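Local coordinates for ribosome-inactivating protein (Lychnis chalcedonica, PDB 2G5X) that belongs to the plant ribosome-inactivating proteins and is also known as lychnin, at residues 69-74 with 89-94; 120-125 with 156-161. All coordinates share one frame; numbering follows the deposited sequence.

Contact 1 (69-74 with 89-94)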
ATOM      1  N   TYR A  69      -4.439   0.909  -5.590  1.00  7.80           N
ATOM      2  CA  TYR A  69      -3.810   2.229  -5.609  1.00  8.94           C
ATOM      3  C   TYR A  69      -4.164   3.045  -4.353  1.00  8.65           C
ATOM      4  O   TYR A  69      -5.336   3.197  -4.023  1.00  9.08           O
ATOM      5  CB  TYR A  69      -4.275   2.949  -6.876  1.00 10.78           C
ATOM      6  CG  TYR A  69      -3.515   4.194  -7.236  1.00 13.85           C
ATOM      7  CD1 TYR A  69      -3.976   5.452  -6.849  1.00 15.64           C
ATOM      8  CD2 TYR A  69      -2.344   4.122  -7.987  1.00 14.80           C
ATOM      9  CE1 TYR A  69      -3.291   6.606  -7.205  1.00 17.11           C
ATOM     10  CE2 TYR A  69      -1.650   5.272  -8.349  1.00 17.14           C
ATOM     11  CZ  TYR A  69      -2.129   6.509  -7.957  1.00 16.47           C
ATOM     12  OH  TYR A  69      -1.452   7.648  -8.320  1.00 17.49           O
ATOM     13  N   LEU A  70      -3.152   3.569  -3.660  1.00  7.74           N
ATOM     14  CA  LEU A  70      -3.373   4.357  -2.437  1.00  6.51           C
ATOM     15  C   LEU A  70      -3.935   5.753  -2.728  1.00  6.62           C
ATOM     16  O   LEU A  70      -3.321   6.537  -3.455  1.00  5.54           O
ATOM     17  CB  LEU A  70      -2.061   4.492  -1.649  1.00  7.92           C
ATOM     18  CG  LEU A  70      -2.143   5.244  -0.313  1.00  7.44           C
ATOM     19  CD1 LEU A  70      -2.946   4.430   0.692  1.00  9.14           C
ATOM     20  CD2 LEU A  70      -0.740   5.509   0.221  1.00  8.25           C
ATOM     21  N   VAL A  71      -5.091   6.070  -2.145  1.00  5.64           N
ATOM     22  CA  VAL A  71      -5.723   7.369  -2.373  1.00  6.38           C
ATOM     23  C   VAL A  71      -5.696   8.330  -1.183  1.00  7.27           C
ATOM     24  O   VAL A  71      -6.025   9.508  -1.333  1.00  5.57           O
ATOM     25  CB  VAL A  71      -7.198   7.208  -2.830  1.00  7.45           C
ATOM     26  CG1 VAL A  71      -7.262   6.360  -4.104  1.00  7.50           C
ATOM     27  CG2 VAL A  71      -8.029   6.573  -1.719  1.00  8.31           C
ATOM     28  N   GLY A  72      -5.302   7.840  -0.011  1.00  6.11           N
ATOM     29  CA  GLY A  72      -5.251   8.694   1.166  1.00  7.56           C
ATOM     30  C   GLY A  72      -5.219   7.903   2.461  1.00  5.94           C
ATOM     31  O   GLY A  72      -5.069   6.680   2.438  1.00  6.66           O
ATOM     32  N   PHE A  73      -5.363   8.592   3.591  1.00  6.14           N
ATOM     33  CA  PHE A  73      -5.349   7.933   4.896  1.00  5.84           C
ATOM     34  C   PHE A  73      -6.116   8.717   5.965  1.00  5.82           C
ATOM     35  O   PHE A  73      -6.410   9.901   5.798  1.00  6.95           O
ATOM     36  CB  PHE A  73      -3.907   7.715   5.373  1.00  5.73           C
ATOM     37  CG  PHE A  73      -3.163   8.990   5.677  1.00  6.28           C
ATOM     38  CD1 PHE A  73      -2.456   9.655   4.681  1.00  7.80           C
ATOM     39  CD2 PHE A  73      -3.191   9.537   6.959  1.00  6.16           C
ATOM     40  CE1 PHE A  73      -1.786  10.846   4.955  1.00  8.43           C
ATOM     41  CE2 PHE A  73      -2.526  10.729   7.246  1.00  7.92           C
ATOM     42  CZ  PHE A  73      -1.821  11.386   6.241  1.00  7.66           C
ATOM     43  N   GLN A  74      -6.424   8.039   7.066  1.00  5.99           N
ATOM     44  CA  GLN A  74      -7.155   8.634   8.182  1.00  5.96           C
ATOM     45  C   GLN A  74      -6.355   8.571   9.486  1.00  6.29           C
ATOM     46  O   GLN A  74      -5.808   7.525   9.829  1.00  7.53           O
ATOM     47  CB  GLN A  74      -8.490   7.895   8.364  1.00  6.46           C
ATOM     48  CG  GLN A  74      -9.182   8.113   9.703  1.00  7.90           C
ATOM     49  CD  GLN A  74     -10.334   7.142   9.907  1.00  8.54           C
ATOM     50  OE1 GLN A  74     -11.439   7.352   9.406  1.00  9.73           O
ATOM     51  NE2 GLN A  74     -10.070   6.061  10.630  1.00  8.96           N
ATOM     52  N   SER A  89      -3.997  15.232  -3.055  1.00  7.45           N
ATOM     53  CA  SER A  89      -4.494  16.372  -3.814  1.00  8.97           C
ATOM     54  C   SER A  89      -5.181  16.039  -5.133  1.00  8.58           C
ATOM     55  O   SER A  89      -6.083  16.764  -5.553  1.00  8.67           O
ATOM     56  CB  SER A  89      -3.359  17.366  -4.070  1.00  8.49           C
ATOM     57  OG  SER A  89      -2.370  16.804  -4.913  1.00 11.21           O
ATOM     58  N   ASP A  90      -4.762  14.956  -5.785  1.00  9.55           N
ATOM     59  CA  ASP A  90      -5.346  14.571  -7.068  1.00  9.34           C
ATOM     60  C   ASP A  90      -6.522  13.605  -6.950  1.00 10.56           C
ATOM     61  O   ASP A  90      -7.107  13.208  -7.954  1.00  9.27           O
ATOM     62  CB  ASP A  90      -4.262  13.989  -7.990  1.00  9.94           C
ATOM     63  CG  ASP A  90      -3.593  12.753  -7.414  1.00 11.35           C
ATOM     64  OD1 ASP A  90      -3.567  12.602  -6.177  1.00 10.33           O
ATOM     65  OD2 ASP A  90      -3.073  11.940  -8.208  1.00 11.97           O
ATOM     66  N   GLU A  91      -6.867  13.238  -5.719  1.00  8.86           N
ATOM     67  CA  GLU A  91      -7.990  12.341  -5.468  1.00  8.58           C
ATOM     68  C   GLU A  91      -9.068  13.070  -4.661  1.00  7.39           C
ATOM     69  O   GLU A  91     -10.207  12.608  -4.574  1.00  7.46           O
ATOM     70  CB  GLU A  91      -7.529  11.109  -4.680  1.00  8.75           C
ATOM     71  CG  GLU A  91      -6.684  10.102  -5.460  1.00  9.22           C
ATOM     72  CD  GLU A  91      -7.489   9.281  -6.459  1.00 11.97           C
ATOM     73  OE1 GLU A  91      -8.737   9.343  -6.430  1.00 11.12           O
ATOM     74  OE2 GLU A  91      -6.867   8.561  -7.271  1.00  9.98           O
ATOM     75  N   TYR A  92      -8.704  14.217  -4.087  1.00  7.26           N
ATOM     76  CA  TYR A  92      -9.619  15.002  -3.252  1.00  9.03           C
ATOM     77  C   TYR A  92     -10.936  15.422  -3.909  1.00  9.44           C
ATOM     78  O   TYR A  92     -12.006  15.228  -3.333  1.00  9.89           O
ATOM     79  CB  TYR A  92      -8.902  16.252  -2.717  1.00  7.35           C
ATOM     80  CG  TYR A  92      -9.720  17.066  -1.734  1.00  9.29           C
ATOM     81  CD1 TYR A  92      -9.782  16.715  -0.386  1.00  9.17           C
ATOM     82  CD2 TYR A  92     -10.439  18.184  -2.158  1.00 10.58           C
ATOM     83  CE1 TYR A  92     -10.545  17.465   0.522  1.00 13.13           C
ATOM     84  CE2 TYR A  92     -11.205  18.933  -1.266  1.00 12.05           C
ATOM     85  CZ  TYR A  92     -11.253  18.571   0.070  1.00 13.07           C
ATOM     86  OH  TYR A  92     -12.015  19.313   0.948  1.00 15.62           O
ATOM     87  N   ARG A  93     -10.872  16.004  -5.101  1.00  8.75           N
ATOM     88  CA  ARG A  93     -12.101  16.435  -5.761  1.00  9.78           C
ATOM     89  C   ARG A  93     -13.081  15.293  -6.017  1.00 10.88           C
ATOM     90  O   ARG A  93     -14.291  15.464  -5.863  1.00 11.35           O
ATOM     91  CB  ARG A  93     -11.790  17.148  -7.084  1.00 10.65           C
ATOM     92  CG  ARG A  93     -11.030  18.459  -6.933  1.00 10.85           C
ATOM     93  CD  ARG A  93     -11.738  19.437  -5.989  1.00 11.03           C
ATOM     94  NE  ARG A  93     -11.107  20.753  -6.020  1.00  9.98           N
ATOM     95  CZ  ARG A  93     -11.424  21.719  -6.878  1.00 11.98           C
ATOM     96  NH1 ARG A  93     -12.380  21.526  -7.778  1.00 13.65           N
ATOM     97  NH2 ARG A  93     -10.765  22.871  -6.852  1.00 10.86           N
ATOM     98  N   ALA A  94     -12.567  14.125  -6.387  1.00  9.81           N
ATOM     99  CA  ALA A  94     -13.434  12.991  -6.676  1.00  9.78           C
ATOM    100  C   ALA A  94     -13.952  12.232  -5.460  1.00  9.79           C
ATOM    101  O   ALA A  94     -15.067  11.704  -5.489  1.00  8.86           O
ATOM    102  CB  ALA A  94     -12.716  12.022  -7.614  1.00 11.73           C
TER
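Glu91 reaches back from the turn that follows strand 83-87 and lays its side chain across Val71, the two side chains crossing at about a right angle. The aliphatic part meets first: Glu91 CG lies 3.9 Å from Val71 CB. Beyond it, Val71 CG1 sits over the flat face of the carboxylate, 3.8 Å from Glu91 CD and almost straight above that carbon, so both oxygens lie at similar range from the methyl. A bend at chi2 (-73°) turns the carboxylate over the valine. The acid depends on other partners for its polar needs: OE1 makes a salt bridge with Arg64, on which the Val71 side chain also packs, and OE2 is hydrogen-bonded elsewhere. Charge and hydrocarbon therefore share one small patch, and the pairing with Arg64, outside the two segments, probably steadies the carboxylate above the methyl. Tyr69 borders this patch, with its CE1 4.1 Å from Glu91 OE2 and its ring plane turned 55° from the carboxylate. The ring ends in a hydroxyl hydrogen-bonded to Ser117 OG, the same oxygen that pairs with Asp90 OD2. Along the strand, Val71 and Gly72 both share backbone hydrogen bonds with Ala62, consistent with a beta bulge. Strand 69-76 runs between antiparallel strands 58-64 and 83-87 in the mixed sheet; helix 92-95 starts directly after Glu91, while Leu70 packs on helix 154-173 through Ala161 and Ile165.

Contact 2 (120-125 with 156-161)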
ATOM      1  N   THR A 120       5.381   9.745  -9.410  1.00 10.61           N
ATOM      2  CA  THR A 120       6.169  10.913  -9.787  1.00 10.67           C
ATOM      3  C   THR A 120       6.133  12.025  -8.737  1.00  9.71           C
ATOM      4  O   THR A 120       7.186  12.512  -8.314  1.00  9.98           O
ATOM      5  CB  THR A 120       5.709  11.492 -11.143  1.00 12.37           C
ATOM      6  OG1 THR A 120       4.302  11.750 -11.104  1.00 13.99           O
ATOM      7  CG2 THR A 120       6.018  10.519 -12.267  1.00 12.61           C
ATOM      8  N   ASP A 121       4.940  12.424  -8.301  1.00  9.23           N
ATOM      9  CA  ASP A 121       4.854  13.496  -7.311  1.00  8.93           C
ATOM     10  C   ASP A 121       5.315  13.051  -5.926  1.00  9.09           C
ATOM     11  O   ASP A 121       5.921  13.836  -5.194  1.00  8.36           O
ATOM     12  CB  ASP A 121       3.431  14.062  -7.218  1.00 10.08           C
ATOM     13  CG  ASP A 121       3.390  15.410  -6.510  1.00 10.48           C
ATOM     14  OD1 ASP A 121       4.139  16.320  -6.923  1.00 13.71           O
ATOM     15  OD2 ASP A 121       2.618  15.570  -5.543  1.00 12.24           O
ATOM     16  N   LEU A 122       5.027  11.804  -5.562  1.00  8.51           N
ATOM     17  CA  LEU A 122       5.446  11.301  -4.259  1.00  7.40           C
ATOM     18  C   LEU A 122       6.963  11.379  -4.114  1.00  7.81           C
ATOM     19  O   LEU A 122       7.471  11.807  -3.077  1.00  6.75           O
ATOM     20  CB  LEU A 122       4.976   9.856  -4.055  1.00  6.24           C
ATOM     21  CG  LEU A 122       3.480   9.670  -3.783  1.00  7.52           C
ATOM     22  CD1 LEU A 122       3.155   8.181  -3.733  1.00  7.62           C
ATOM     23  CD2 LEU A 122       3.100  10.340  -2.460  1.00  9.04           C
ATOM     24  N   GLN A 123       7.685  10.974  -5.155  1.00  6.46           N
ATOM     25  CA  GLN A 123       9.143  11.018  -5.117  1.00  7.85           C
ATOM     26  C   GLN A 123       9.649  12.463  -5.117  1.00  7.71           C
ATOM     27  O   GLN A 123      10.643  12.774  -4.457  1.00  7.82           O
ATOM     28  CB  GLN A 123       9.733  10.237  -6.299  1.00  8.06           C
ATOM     29  CG  GLN A 123       9.408   8.743  -6.264  1.00  9.61           C
ATOM     30  CD  GLN A 123       9.834   8.001  -7.522  1.00 10.62           C
ATOM     31  OE1 GLN A 123      10.920   7.418  -7.587  1.00 10.91           O
ATOM     32  NE2 GLN A 123       8.976   8.025  -8.534  1.00 11.03           N
ATOM     33  N   ASN A 124       8.965  13.346  -5.844  1.00  7.29           N
ATOM     34  CA  ASN A 124       9.369  14.749  -5.886  1.00  9.50           C
ATOM     35  C   ASN A 124       9.214  15.407  -4.514  1.00  9.55           C
ATOM     36  O   ASN A 124      10.079  16.169  -4.080  1.00  9.46           O
ATOM     37  CB  ASN A 124       8.551  15.527  -6.926  1.00 11.81           C
ATOM     38  CG  ASN A 124       8.940  15.183  -8.357  1.00 14.31           C
ATOM     39  OD1 ASN A 124      10.105  14.918  -8.648  1.00 17.66           O
ATOM     40  ND2 ASN A 124       7.965  15.209  -9.260  1.00 18.24           N
ATOM     41  N   LYS A 125       8.115  15.107  -3.826  1.00  9.76           N
ATOM     42  CA  LYS A 125       7.868  15.677  -2.502  1.00 10.39           C
ATOM     43  C   LYS A 125       8.778  15.079  -1.431  1.00 10.28           C
ATOM     44  O   LYS A 125       9.264  15.792  -0.551  1.00 12.63           O
ATOM     45  CB  LYS A 125       6.403  15.467  -2.091  1.00 12.70           C
ATOM     46  CG  LYS A 125       5.493  16.662  -2.352  1.00 17.18           C
ATOM     47  CD  LYS A 125       5.519  17.083  -3.803  1.00 17.06           C
ATOM     48  CE  LYS A 125       4.634  18.297  -4.032  1.00 18.76           C
ATOM     49  NZ  LYS A 125       4.683  18.732  -5.448  1.00 18.63           N
ATOM     50  N   ASN A 156       7.010  14.805   4.674  1.00  8.62           N
ATOM     51  CA  ASN A 156       6.624  13.779   5.638  1.00  9.25           C
ATOM     52  C   ASN A 156       5.518  12.869   5.105  1.00  7.38           C
ATOM     53  O   ASN A 156       5.603  11.645   5.224  1.00  7.74           O
ATOM     54  CB  ASN A 156       6.186  14.411   6.962  1.00  9.86           C
ATOM     55  CG  ASN A 156       7.334  15.078   7.702  1.00 14.86           C
ATOM     56  OD1 ASN A 156       8.494  14.665   7.585  1.00 16.01           O
ATOM     57  ND2 ASN A 156       7.014  16.101   8.489  1.00 14.80           N
ATOM     58  N   VAL A 157       4.486  13.460   4.512  1.00  6.07           N
ATOM     59  CA  VAL A 157       3.391  12.665   3.970  1.00  6.60           C
ATOM     60  C   VAL A 157       3.857  11.773   2.819  1.00  6.58           C
ATOM     61  O   VAL A 157       3.524  10.588   2.770  1.00  5.16           O
ATOM     62  CB  VAL A 157       2.239  13.566   3.473  1.00  6.50           C
ATOM     63  CG1 VAL A 157       1.210  12.733   2.710  1.00  8.75           C
ATOM     64  CG2 VAL A 157       1.578  14.261   4.660  1.00  7.13           C
ATOM     65  N   ALA A 158       4.630  12.345   1.901  1.00  6.25           N
ATOM     66  CA  ALA A 158       5.125  11.592   0.746  1.00  7.39           C
ATOM     67  C   ALA A 158       6.002  10.402   1.136  1.00  7.92           C
ATOM     68  O   ALA A 158       5.891   9.325   0.551  1.00  7.63           O
ATOM     69  CB  ALA A 158       5.895  12.520  -0.190  1.00  7.35           C
ATOM     70  N   LYS A 159       6.877  10.599   2.119  1.00  8.16           N
ATOM     71  CA  LYS A 159       7.767   9.533   2.563  1.00  8.13           C
ATOM     72  C   LYS A 159       6.974   8.399   3.197  1.00  7.41           C
ATOM     73  O   LYS A 159       7.210   7.226   2.902  1.00  5.73           O
ATOM     74  CB  LYS A 159       8.786  10.088   3.559  1.00 11.75           C
ATOM     75  CG  LYS A 159       9.842  10.976   2.938  1.00 18.91           C
ATOM     76  CD  LYS A 159      11.089  11.000   3.806  1.00 22.16           C
ATOM     77  CE  LYS A 159      11.519   9.605   4.214  1.00 23.66           C
ATOM     78  NZ  LYS A 159      12.916   9.625   4.733  1.00 27.37           N
ATOM     79  N   PHE A 160       6.028   8.755   4.062  1.00  6.30           N
ATOM     80  CA  PHE A 160       5.181   7.771   4.727  1.00  5.27           C
ATOM     81  C   PHE A 160       4.399   6.968   3.684  1.00  6.33           C
ATOM     82  O   PHE A 160       4.286   5.747   3.780  1.00  5.88           O
ATOM     83  CB  PHE A 160       4.205   8.478   5.679  1.00  6.90           C
ATOM     84  CG  PHE A 160       3.113   7.585   6.203  1.00  6.27           C
ATOM     85  CD1 PHE A 160       3.410   6.524   7.048  1.00  7.23           C
ATOM     86  CD2 PHE A 160       1.788   7.794   5.830  1.00  7.01           C
ATOM     87  CE1 PHE A 160       2.403   5.677   7.515  1.00  8.52           C
ATOM     88  CE2 PHE A 160       0.773   6.951   6.291  1.00  8.37           C
ATOM     89  CZ  PHE A 160       1.083   5.892   7.134  1.00  6.53           C
ATOM     90  N   ALA A 161       3.865   7.661   2.686  1.00  5.53           N
ATOM     91  CA  ALA A 161       3.091   7.010   1.630  1.00  5.19           C
ATOM     92  C   ALA A 161       3.924   6.040   0.786  1.00  5.45           C
ATOM     93  O   ALA A 161       3.489   4.929   0.499  1.00  4.77           O
ATOM     94  CB  ALA A 161       2.456   8.066   0.728  1.00  5.39           C
TER
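The carbonyl of Leu122 is the flat group that the Ala158 methyl meets: Ala158 CB lies 3.4 Å from Leu122 O, approaching from beyond the oxygen and leaving the peptide faces aside. A second flat group, the Asp121 carboxylate, stands back from segment 156-161 and serves its own side of the interface; its OD1 takes Lys125 NZ on the syn lone pair at 2.9 Å, a salt bridge between residues one helical turn apart, and its OD2 accepts from Ala116 N. The Phe160 ring is directed elsewhere, onto Ile59 and Leu61 of strand 58-64. Lys125 has two roles. Its CB presses on Ala158 CB at 3.5 Å, then a bend at chi2 (56°) carries the chain back over its own helix to Asp121, keeping the ammonium clear of the alanines.

This is a helix-on-helix contact of the ribosome-inactivating protein fold, in which the short helix 119-126 lies on the long helix 154-173 that also packs against the mixed sheet. The two short segments cross at -123° with their axes 8.2 Å apart. Such closeness is consistent with alanines facing the neighbour: the CA atoms of Leu122 and Ala158 are 5.0 Å apart. Leu122 supplies the branched hydrocarbon of the contact. Its CD2 reaches over the groove between Ala158 and Ala161, 4.0 Å from Ala158 CA and also 4.0 Å from Ala161 CB. Farther along helix 154-173 the same leucine touches Leu162 and Ile165, while Ala158 additionally meets Ala126, the residue just after Lys125.

Contact 1 closes before contact 2 opens along the chain, and their centres lie 13 Å apart. They nevertheless touch directly. Leu70 CD2 of strand 69-76 packs on Ala161 CB of helix 154-173 at 4.1 Å, and Phe73 CE1 meets Val157 CG1 at 4.2 Å. The sheet that carries contact 1 thus rests on the helix that carries contact 2. A second connection runs through residues 115-117, which meet side chains of both contacts; within it, Cys115 is touched by Lys125 and Val157, one from each helix of contact 2. The two differ in burial, contact 1 being partly buried and contact 2 buried.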